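PDB 7CBC: De novo designed switch protein caging a hemagglutinin binder (sCageHA267_1S) from Synthetic construct, which holds a hemagglutinin-binding module caged against a designed helical bundle, probably as the switch component of a modular biosensor. Local coordinates for residues A[36-41]-A[230-235]; A[127-132]-A[162-167]. One frame throughout, in Å; residues are numbered along the deposited sequence.

Contact 1 (A[36-41]-A[230-235]); sequences LNLELV and ELNLDL
Asn232 OD1 lies 3.5 Å from Asn37 ND2 across this buried contact, and it accepts a hydrogen bond from Gln34 NE2, two residues before segment 36-41 on the same helix. The two asparagines meet tip to tip, with their amide planes turned 38° apart. In Asn37 a chi1 of -170° sets CG anti to the backbone N, on the side of helix 195-239. The other end of the Asn232 amide is also occupied, since ND2 makes a weak hydrogen bond to Gln229 OE1 on its own helix. Asn133 of helix 99-142 touches both asparagines, so three asparagine side chains gather in the interior. An alanine at Asn232 would probably leave Gln34 NE2 without its acceptor and open a gap beside the Asn37 amide.

Next to this polar patch the contact becomes apolar. Leu38 crosses Asn232 at about a right angle, with Leu38 CD2 4.1 Å from Asn232 OD1. The same methyl, Leu38 CD2, rests 3.6 Å from Leu235 CD2. Leu235 CD2 also meets Val41 CG1 at 3.9 Å, and these two side chains approach tip to tip. One methyl of Leu235 thus touches both Leu38 and Val41. Val137 of helix 99-142 covers Val41, and Ile252 of helix 245-268 packs on Leu235.

The segment axes run 11.4 Å apart and only 3° from parallel. That spacing leaves room for side chains to meet between the backbones. Buried amides hydrogen-bonded among aliphatic side chains are used in some designed helical bundles, and this six-helical bundle is consistent with that.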
ATOM      1  N   LEU A  36      11.445 -10.156 -11.796  1.00 33.61           N
ATOM      2  CA  LEU A  36      11.546 -11.587 -12.074  1.00 36.86           C
ATOM      3  C   LEU A  36      10.673 -11.996 -13.251  1.00 39.39           C
ATOM      4  O   LEU A  36      11.096 -12.785 -14.104  1.00 32.06           O
ATOM      5  CB  LEU A  36      11.159 -12.402 -10.843  1.00 34.63           C
ATOM      6  CG  LEU A  36      12.023 -12.267  -9.603  1.00 38.11           C
ATOM      7  CD1 LEU A  36      11.605 -13.340  -8.608  1.00 35.70           C
ATOM      8  CD2 LEU A  36      13.500 -12.403  -9.979  1.00 44.99           C
ATOM      9  N   ASN A  37       9.429 -11.515 -13.290  1.00 33.57           N
ATOM     10  CA  ASN A  37       8.552 -11.918 -14.383  1.00 33.72           C
ATOM     11  C   ASN A  37       9.127 -11.507 -15.735  1.00 39.17           C
ATOM     12  O   ASN A  37       9.112 -12.296 -16.690  1.00 35.87           O
ATOM     13  CB  ASN A  37       7.151 -11.347 -14.193  1.00 29.33           C
ATOM     14  CG  ASN A  37       6.152 -11.935 -15.172  1.00 48.09           C
ATOM     15  OD1 ASN A  37       5.632 -13.035 -14.966  1.00 48.87           O
ATOM     16  ND2 ASN A  37       5.888 -11.212 -16.254  1.00 49.70           N
ATOM     17  N   LEU A  38       9.654 -10.285 -15.836  1.00 34.43           N
ATOM     18  CA  LEU A  38      10.227  -9.861 -17.107  1.00 37.22           C
ATOM     19  C   LEU A  38      11.407 -10.740 -17.485  1.00 39.77           C
ATOM     20  O   LEU A  38      11.525 -11.174 -18.638  1.00 39.13           O
ATOM     21  CB  LEU A  38      10.639  -8.394 -17.045  1.00 34.25           C
ATOM     22  CG  LEU A  38       9.446  -7.440 -16.927  1.00 42.56           C
ATOM     23  CD1 LEU A  38       9.903  -6.009 -17.117  1.00 41.99           C
ATOM     24  CD2 LEU A  38       8.347  -7.803 -17.929  1.00 38.37           C
ATOM     25  N   GLU A  39      12.278 -11.031 -16.517  1.00 39.59           N
ATOM     26  CA  GLU A  39      13.411 -11.912 -16.762  1.00 41.48           C
ATOM     27  C   GLU A  39      12.957 -13.295 -17.205  1.00 44.81           C
ATOM     28  O   GLU A  39      13.565 -13.899 -18.096  1.00 42.85           O
ATOM     29  CB  GLU A  39      14.268 -12.015 -15.505  1.00 42.53           C
ATOM     30  CG  GLU A  39      15.022 -10.748 -15.178  1.00 48.72           C
ATOM     31  CD  GLU A  39      16.458 -10.825 -15.633  1.00 56.84           C
ATOM     32  OE1 GLU A  39      17.002 -11.952 -15.679  1.00 61.18           O
ATOM     33  OE2 GLU A  39      17.041  -9.765 -15.952  1.00 63.55           O
ATOM     34  N   LEU A  40      11.899 -13.819 -16.588  1.00 38.25           N
ATOM     35  CA  LEU A  40      11.419 -15.144 -16.961  1.00 39.42           C
ATOM     36  C   LEU A  40      10.868 -15.155 -18.382  1.00 44.93           C
ATOM     37  O   LEU A  40      11.118 -16.095 -19.153  1.00 45.10           O
ATOM     38  CB  LEU A  40      10.361 -15.604 -15.964  1.00 38.41           C
ATOM     39  CG  LEU A  40       9.716 -16.936 -16.331  1.00 41.75           C
ATOM     40  CD1 LEU A  40      10.786 -18.025 -16.502  1.00 37.39           C
ATOM     41  CD2 LEU A  40       8.655 -17.337 -15.307  1.00 34.19           C
ATOM     42  N   VAL A  41      10.107 -14.121 -18.750  1.00 41.82           N
ATOM     43  CA  VAL A  41       9.627 -14.027 -20.124  1.00 42.49           C
ATOM     44  C   VAL A  41      10.800 -14.001 -21.091  1.00 46.80           C
ATOM     45  O   VAL A  41      10.784 -14.670 -22.132  1.00 50.28           O
ATOM     46  CB  VAL A  41       8.735 -12.787 -20.297  1.00 42.14           C
ATOM     47  CG1 VAL A  41       8.425 -12.580 -21.762  1.00 45.21           C
ATOM     48  CG2 VAL A  41       7.469 -12.958 -19.509  1.00 39.26           C
ATOM     49  N   GLU A 230      -1.335  -5.440 -16.904  1.00 36.30           N
ATOM     50  CA  GLU A 230      -1.695  -5.224 -18.305  1.00 39.27           C
ATOM     51  C   GLU A 230      -0.467  -5.282 -19.208  1.00 39.25           C
ATOM     52  O   GLU A 230      -0.517  -5.875 -20.292  1.00 41.86           O
ATOM     53  CB  GLU A 230      -2.429  -3.897 -18.478  1.00 42.59           C
ATOM     54  CG  GLU A 230      -3.925  -3.983 -18.222  1.00 46.99           C
ATOM     55  CD  GLU A 230      -4.731  -4.119 -19.504  1.00 56.59           C
ATOM     56  OE1 GLU A 230      -5.014  -5.266 -19.924  1.00 60.13           O
ATOM     57  OE2 GLU A 230      -5.078  -3.071 -20.097  1.00 57.33           O
ATOM     58  N   LEU A 231       0.646  -4.686 -18.780  1.00 38.65           N
ATOM     59  CA  LEU A 231       1.903  -4.885 -19.496  1.00 38.81           C
ATOM     60  C   LEU A 231       2.235  -6.359 -19.627  1.00 39.85           C
ATOM     61  O   LEU A 231       2.659  -6.817 -20.700  1.00 41.23           O
ATOM     62  CB  LEU A 231       3.051  -4.176 -18.784  1.00 38.87           C
ATOM     63  CG  LEU A 231       3.177  -2.663 -18.897  1.00 41.37           C
ATOM     64  CD1 LEU A 231       4.513  -2.253 -18.315  1.00 45.12           C
ATOM     65  CD2 LEU A 231       3.060  -2.219 -20.351  1.00 43.72           C
ATOM     66  N   ASN A 232       2.080  -7.115 -18.537  1.00 34.55           N
ATOM     67  CA  ASN A 232       2.481  -8.518 -18.547  1.00 38.66           C
ATOM     68  C   ASN A 232       1.681  -9.322 -19.569  1.00 38.86           C
ATOM     69  O   ASN A 232       2.252 -10.062 -20.376  1.00 34.54           O
ATOM     70  CB  ASN A 232       2.336  -9.108 -17.149  1.00 36.06           C
ATOM     71  CG  ASN A 232       3.425  -8.654 -16.218  1.00 35.49           C
ATOM     72  OD1 ASN A 232       4.431  -8.091 -16.644  1.00 36.54           O
ATOM     73  ND2 ASN A 232       3.231  -8.888 -14.929  1.00 37.38           N
ATOM     74  N   LEU A 233       0.355  -9.178 -19.563  1.00 35.99           N
ATOM     75  CA  LEU A 233      -0.461  -9.890 -20.537  1.00 37.17           C
ATOM     76  C   LEU A 233      -0.155  -9.432 -21.960  1.00 40.83           C
ATOM     77  O   LEU A 233      -0.002 -10.266 -22.863  1.00 37.86           O
ATOM     78  CB  LEU A 233      -1.940  -9.707 -20.208  1.00 36.81           C
ATOM     79  CG  LEU A 233      -2.310 -10.193 -18.806  1.00 36.38           C
ATOM     80  CD1 LEU A 233      -3.575  -9.504 -18.313  1.00 39.57           C
ATOM     81  CD2 LEU A 233      -2.480 -11.710 -18.782  1.00 34.79           C
ATOM     82  N   ASP A 234      -0.041  -8.117 -22.177  1.00 40.06           N
ATOM     83  CA  ASP A 234       0.318  -7.598 -23.498  1.00 41.39           C
ATOM     84  C   ASP A 234       1.654  -8.163 -23.968  1.00 43.28           C
ATOM     85  O   ASP A 234       1.828  -8.471 -25.153  1.00 43.75           O
ATOM     86  CB  ASP A 234       0.374  -6.067 -23.465  1.00 43.32           C
ATOM     87  CG  ASP A 234      -1.017  -5.413 -23.444  1.00 52.60           C
ATOM     88  OD1 ASP A 234      -2.029  -6.150 -23.348  1.00 51.04           O
ATOM     89  OD2 ASP A 234      -1.091  -4.157 -23.498  1.00 56.58           O
ATOM     90  N   LEU A 235       2.609  -8.309 -23.050  1.00 38.08           N
ATOM     91  CA  LEU A 235       3.912  -8.846 -23.414  1.00 37.98           C
ATOM     92  C   LEU A 235       3.830 -10.335 -23.725  1.00 44.14           C
ATOM     93  O   LEU A 235       4.483 -10.817 -24.663  1.00 42.75           O
ATOM     94  CB  LEU A 235       4.903  -8.585 -22.287  1.00 38.31           C
ATOM     95  CG  LEU A 235       6.306  -9.156 -22.432  1.00 40.81           C
ATOM     96  CD1 LEU A 235       7.060  -8.470 -23.570  1.00 43.52           C
ATOM     97  CD2 LEU A 235       7.050  -9.009 -21.117  1.00 37.15           C
TER

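Contact 2 (A[127-132]-A[162-167]); sequences AKLQEL and EIIDEA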
ATOM      1  N   ALA A 127       0.552 -12.059  -5.030  1.00 26.90           N
ATOM      2  CA  ALA A 127       1.036 -13.439  -5.120  1.00 25.69           C
ATOM      3  C   ALA A 127       0.253 -14.238  -6.153  1.00 30.11           C
ATOM      4  O   ALA A 127       0.840 -15.019  -6.918  1.00 29.33           O
ATOM      5  CB  ALA A 127       0.957 -14.125  -3.757  1.00 28.78           C
ATOM      6  N   LYS A 128      -1.072 -14.068  -6.194  1.00 23.01           N
ATOM      7  CA  LYS A 128      -1.872 -14.818  -7.152  1.00 25.43           C
ATOM      8  C   LYS A 128      -1.503 -14.460  -8.587  1.00 31.08           C
ATOM      9  O   LYS A 128      -1.381 -15.350  -9.436  1.00 32.15           O
ATOM     10  CB  LYS A 128      -3.362 -14.590  -6.913  1.00 25.17           C
ATOM     11  CG  LYS A 128      -3.882 -15.215  -5.623  1.00 29.46           C
ATOM     12  CD  LYS A 128      -5.369 -14.969  -5.479  1.00 34.32           C
ATOM     13  CE  LYS A 128      -5.894 -15.444  -4.143  1.00 38.52           C
ATOM     14  NZ  LYS A 128      -7.382 -15.299  -4.104  1.00 42.83           N
ATOM     15  N   LEU A 129      -1.308 -13.170  -8.877  1.00 26.34           N
ATOM     16  CA  LEU A 129      -0.878 -12.793 -10.216  1.00 24.42           C
ATOM     17  C   LEU A 129       0.484 -13.384 -10.541  1.00 31.65           C
ATOM     18  O   LEU A 129       0.716 -13.823 -11.672  1.00 26.22           O
ATOM     19  CB  LEU A 129      -0.848 -11.278 -10.378  1.00 27.64           C
ATOM     20  CG  LEU A 129      -2.194 -10.566 -10.266  1.00 29.49           C
ATOM     21  CD1 LEU A 129      -1.997  -9.055 -10.277  1.00 29.45           C
ATOM     22  CD2 LEU A 129      -3.112 -10.995 -11.396  1.00 31.15           C
ATOM     23  N   GLN A 130       1.397 -13.421  -9.569  1.00 30.94           N
ATOM     24  CA  GLN A 130       2.714 -14.001  -9.838  1.00 27.83           C
ATOM     25  C   GLN A 130       2.608 -15.476 -10.200  1.00 32.81           C
ATOM     26  O   GLN A 130       3.152 -15.920 -11.218  1.00 33.14           O
ATOM     27  CB  GLN A 130       3.635 -13.825  -8.637  1.00 32.69           C
ATOM     28  CG  GLN A 130       5.081 -14.203  -8.925  1.00 32.47           C
ATOM     29  CD  GLN A 130       5.803 -13.141  -9.739  1.00 35.21           C
ATOM     30  OE1 GLN A 130       5.192 -12.183 -10.219  1.00 33.20           O
ATOM     31  NE2 GLN A 130       7.115 -13.298  -9.887  1.00 36.39           N
ATOM     32  N   GLU A 131       1.923 -16.255  -9.366  1.00 32.06           N
ATOM     33  CA  GLU A 131       1.737 -17.670  -9.658  1.00 35.31           C
ATOM     34  C   GLU A 131       1.067 -17.865 -11.014  1.00 33.75           C
ATOM     35  O   GLU A 131       1.500 -18.699 -11.824  1.00 33.33           O
ATOM     36  CB  GLU A 131       0.924 -18.300  -8.529  1.00 37.91           C
ATOM     37  CG  GLU A 131       0.196 -19.579  -8.903  1.00 46.82           C
ATOM     38  CD  GLU A 131      -0.796 -19.985  -7.827  1.00 49.04           C
ATOM     39  OE1 GLU A 131      -1.272 -19.083  -7.101  1.00 50.51           O
ATOM     40  OE2 GLU A 131      -1.103 -21.193  -7.709  1.00 57.19           O
ATOM     41  N   LEU A 132       0.028 -17.078 -11.287  1.00 28.01           N
ATOM     42  CA  LEU A 132      -0.591 -17.072 -12.603  1.00 31.32           C
ATOM     43  C   LEU A 132       0.424 -16.755 -13.685  1.00 35.39           C
ATOM     44  O   LEU A 132       0.440 -17.403 -14.739  1.00 32.88           O
ATOM     45  CB  LEU A 132      -1.729 -16.054 -12.643  1.00 30.44           C
ATOM     46  CG  LEU A 132      -2.355 -15.890 -14.023  1.00 26.82           C
ATOM     47  CD1 LEU A 132      -3.381 -16.979 -14.226  1.00 31.91           C
ATOM     48  CD2 LEU A 132      -2.997 -14.529 -14.154  1.00 35.10           C
ATOM     49  N   GLU A 162     -10.216 -10.989 -12.692  1.00 36.85           N
ATOM     50  CA  GLU A 162     -10.910 -11.481 -11.504  1.00 37.76           C
ATOM     51  C   GLU A 162     -10.077 -11.241 -10.248  1.00 37.85           C
ATOM     52  O   GLU A 162     -10.606 -10.799  -9.225  1.00 34.61           O
ATOM     53  CB  GLU A 162     -11.240 -12.970 -11.644  1.00 41.60           C
ATOM     54  CG  GLU A 162     -12.192 -13.318 -12.803  1.00 46.63           C
ATOM     55  CD  GLU A 162     -12.403 -14.830 -12.992  1.00 50.92           C
ATOM     56  OE1 GLU A 162     -11.942 -15.627 -12.136  1.00 49.45           O
ATOM     57  OE2 GLU A 162     -13.047 -15.219 -13.996  1.00 51.84           O
ATOM     58  N   ILE A 163      -8.770 -11.518 -10.307  1.00 35.63           N
ATOM     59  CA  ILE A 163      -7.912 -11.310  -9.137  1.00 37.16           C
ATOM     60  C   ILE A 163      -7.845  -9.827  -8.771  1.00 34.96           C
ATOM     61  O   ILE A 163      -7.981  -9.447  -7.602  1.00 35.22           O
ATOM     62  CB  ILE A 163      -6.507 -11.886  -9.395  1.00 34.66           C
ATOM     63  CG1 ILE A 163      -6.536 -13.415  -9.438  1.00 33.91           C
ATOM     64  CG2 ILE A 163      -5.521 -11.390  -8.334  1.00 30.13           C
ATOM     65  CD1 ILE A 163      -5.290 -14.033 -10.102  1.00 33.16           C
ATOM     66  N   ILE A 164      -7.617  -8.967  -9.765  1.00 29.60           N
ATOM     67  CA  ILE A 164      -7.518  -7.540  -9.492  1.00 32.76           C
ATOM     68  C   ILE A 164      -8.863  -6.977  -9.051  1.00 37.82           C
ATOM     69  O   ILE A 164      -8.924  -6.087  -8.186  1.00 36.92           O
ATOM     70  CB  ILE A 164      -6.960  -6.804 -10.719  1.00 33.66           C
ATOM     71  CG1 ILE A 164      -5.458  -7.056 -10.831  1.00 29.62           C
ATOM     72  CG2 ILE A 164      -7.215  -5.299 -10.612  1.00 33.67           C
ATOM     73  CD1 ILE A 164      -4.880  -6.497 -12.073  1.00 35.79           C
ATOM     74  N   ASP A 165      -9.962  -7.485  -9.621  1.00 35.89           N
ATOM     75  CA  ASP A 165     -11.282  -6.995  -9.233  1.00 39.30           C
ATOM     76  C   ASP A 165     -11.607  -7.327  -7.786  1.00 40.33           C
ATOM     77  O   ASP A 165     -12.289  -6.540  -7.119  1.00 43.01           O
ATOM     78  CB  ASP A 165     -12.385  -7.551 -10.149  1.00 38.69           C
ATOM     79  CG  ASP A 165     -12.431  -6.868 -11.522  1.00 44.05           C
ATOM     80  OD1 ASP A 165     -11.684  -5.888 -11.731  1.00 48.26           O
ATOM     81  OD2 ASP A 165     -13.252  -7.287 -12.380  1.00 47.44           O
ATOM     82  N   GLU A 166     -11.146  -8.475  -7.270  1.00 37.36           N
ATOM     83  CA  GLU A 166     -11.432  -8.757  -5.863  1.00 38.53           C
ATOM     84  C   GLU A 166     -10.524  -7.958  -4.927  1.00 40.88           C
ATOM     85  O   GLU A 166     -10.917  -7.652  -3.790  1.00 38.15           O
ATOM     86  CB  GLU A 166     -11.342 -10.263  -5.584  1.00 42.65           C
ATOM     87  CG  GLU A 166      -9.958 -10.826  -5.374  1.00 42.40           C
ATOM     88  CD  GLU A 166      -9.982 -12.322  -5.038  1.00 50.15           C
ATOM     89  OE1 GLU A 166     -10.625 -12.698  -4.031  1.00 53.11           O
ATOM     90  OE2 GLU A 166      -9.369 -13.127  -5.788  1.00 50.61           O
ATOM     91  N   ALA A 167      -9.330  -7.586  -5.392  1.00 35.09           N
ATOM     92  CA  ALA A 167      -8.495  -6.657  -4.642  1.00 37.64           C
ATOM     93  C   ALA A 167      -9.127  -5.272  -4.589  1.00 40.20           C
ATOM     94  O   ALA A 167      -9.063  -4.591  -3.561  1.00 34.58           O
ATOM     95  CB  ALA A 167      -7.099  -6.587  -5.264  1.00 33.88           C
TER
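Lys128 and Glu166 form a salt bridge at the edge of this helix pair. Lys128 NZ donates a weak hydrogen bond to Glu166 OE2 at 3.4 Å. The other carboxylate oxygen, Glu166 OE1, is farther from Lys128 NZ, at 4.2 Å, so the ammonium group favours one oxygen. The two side chains cross at about a right angle. Lys128 is extended beyond CG, and this length carries its nitrogen across to the opposite helix. In Glu166 the CG lies between the backbone N and the carbonyl carbon (chi1 81°), and the chain runs on extended from there to the carboxylate.

Nearer the backbone, the aliphatic base of the lysine joins the packing. Lys128 CB lies 3.8 Å from Ile163 CD1. Ile163 is the central apolar side chain here, and it touches both Lys128 and Leu129. Leu129 and Ile163 slide past each other in opposite directions, and Leu129 CD2 comes to 3.9 Å from Ile163 CG2. The other leucine methyl serves a different neighbour: Leu129 CD1 is 4.0 Å from Ile164 CG1, with the two side chains crossing at about a right angle. The fork of Leu129 thus spans both isoleucines. Helix 195-239 covers the inner side, with Leu225 and Gln229 against Leu129 and Ala226 against Ile164. Ala125, just before segment 127-132, packs on Ile163.

The segments run antiparallel at 176°, with their axes 10.3 Å apart. They belong to helices 99-142 and 146-190, which follow each other in the chain as a helical hairpin. The chemistry is graded from outside to inside. Branched aliphatic side chains probably supply most of the cohesion, while the long, weak ion pair lies toward the solvent side and is likely to add only a little.

Contact 1 is wholly buried, whereas contact 2 passes from buried leucine and isoleucine to a charged pair nearer solvent. Their polar groups differ accordingly: neutral amides inside the bundle, an ion pair toward its surface. Contact 1 joins parallel segments far apart in sequence, on helices 3-46 and 195-239. Contact 2 joins antiparallel segments of successive helices. The two share no helix, yet helix 99-142, which carries 127-132, also touches side chains from both segments of contact 1. Their centres are 14 Å apart, and they meet where Leu36 CB lies 4.3 Å from Gln130 NE2. Each joins one pair of long helices, and the two pairs touch only lightly between these segments.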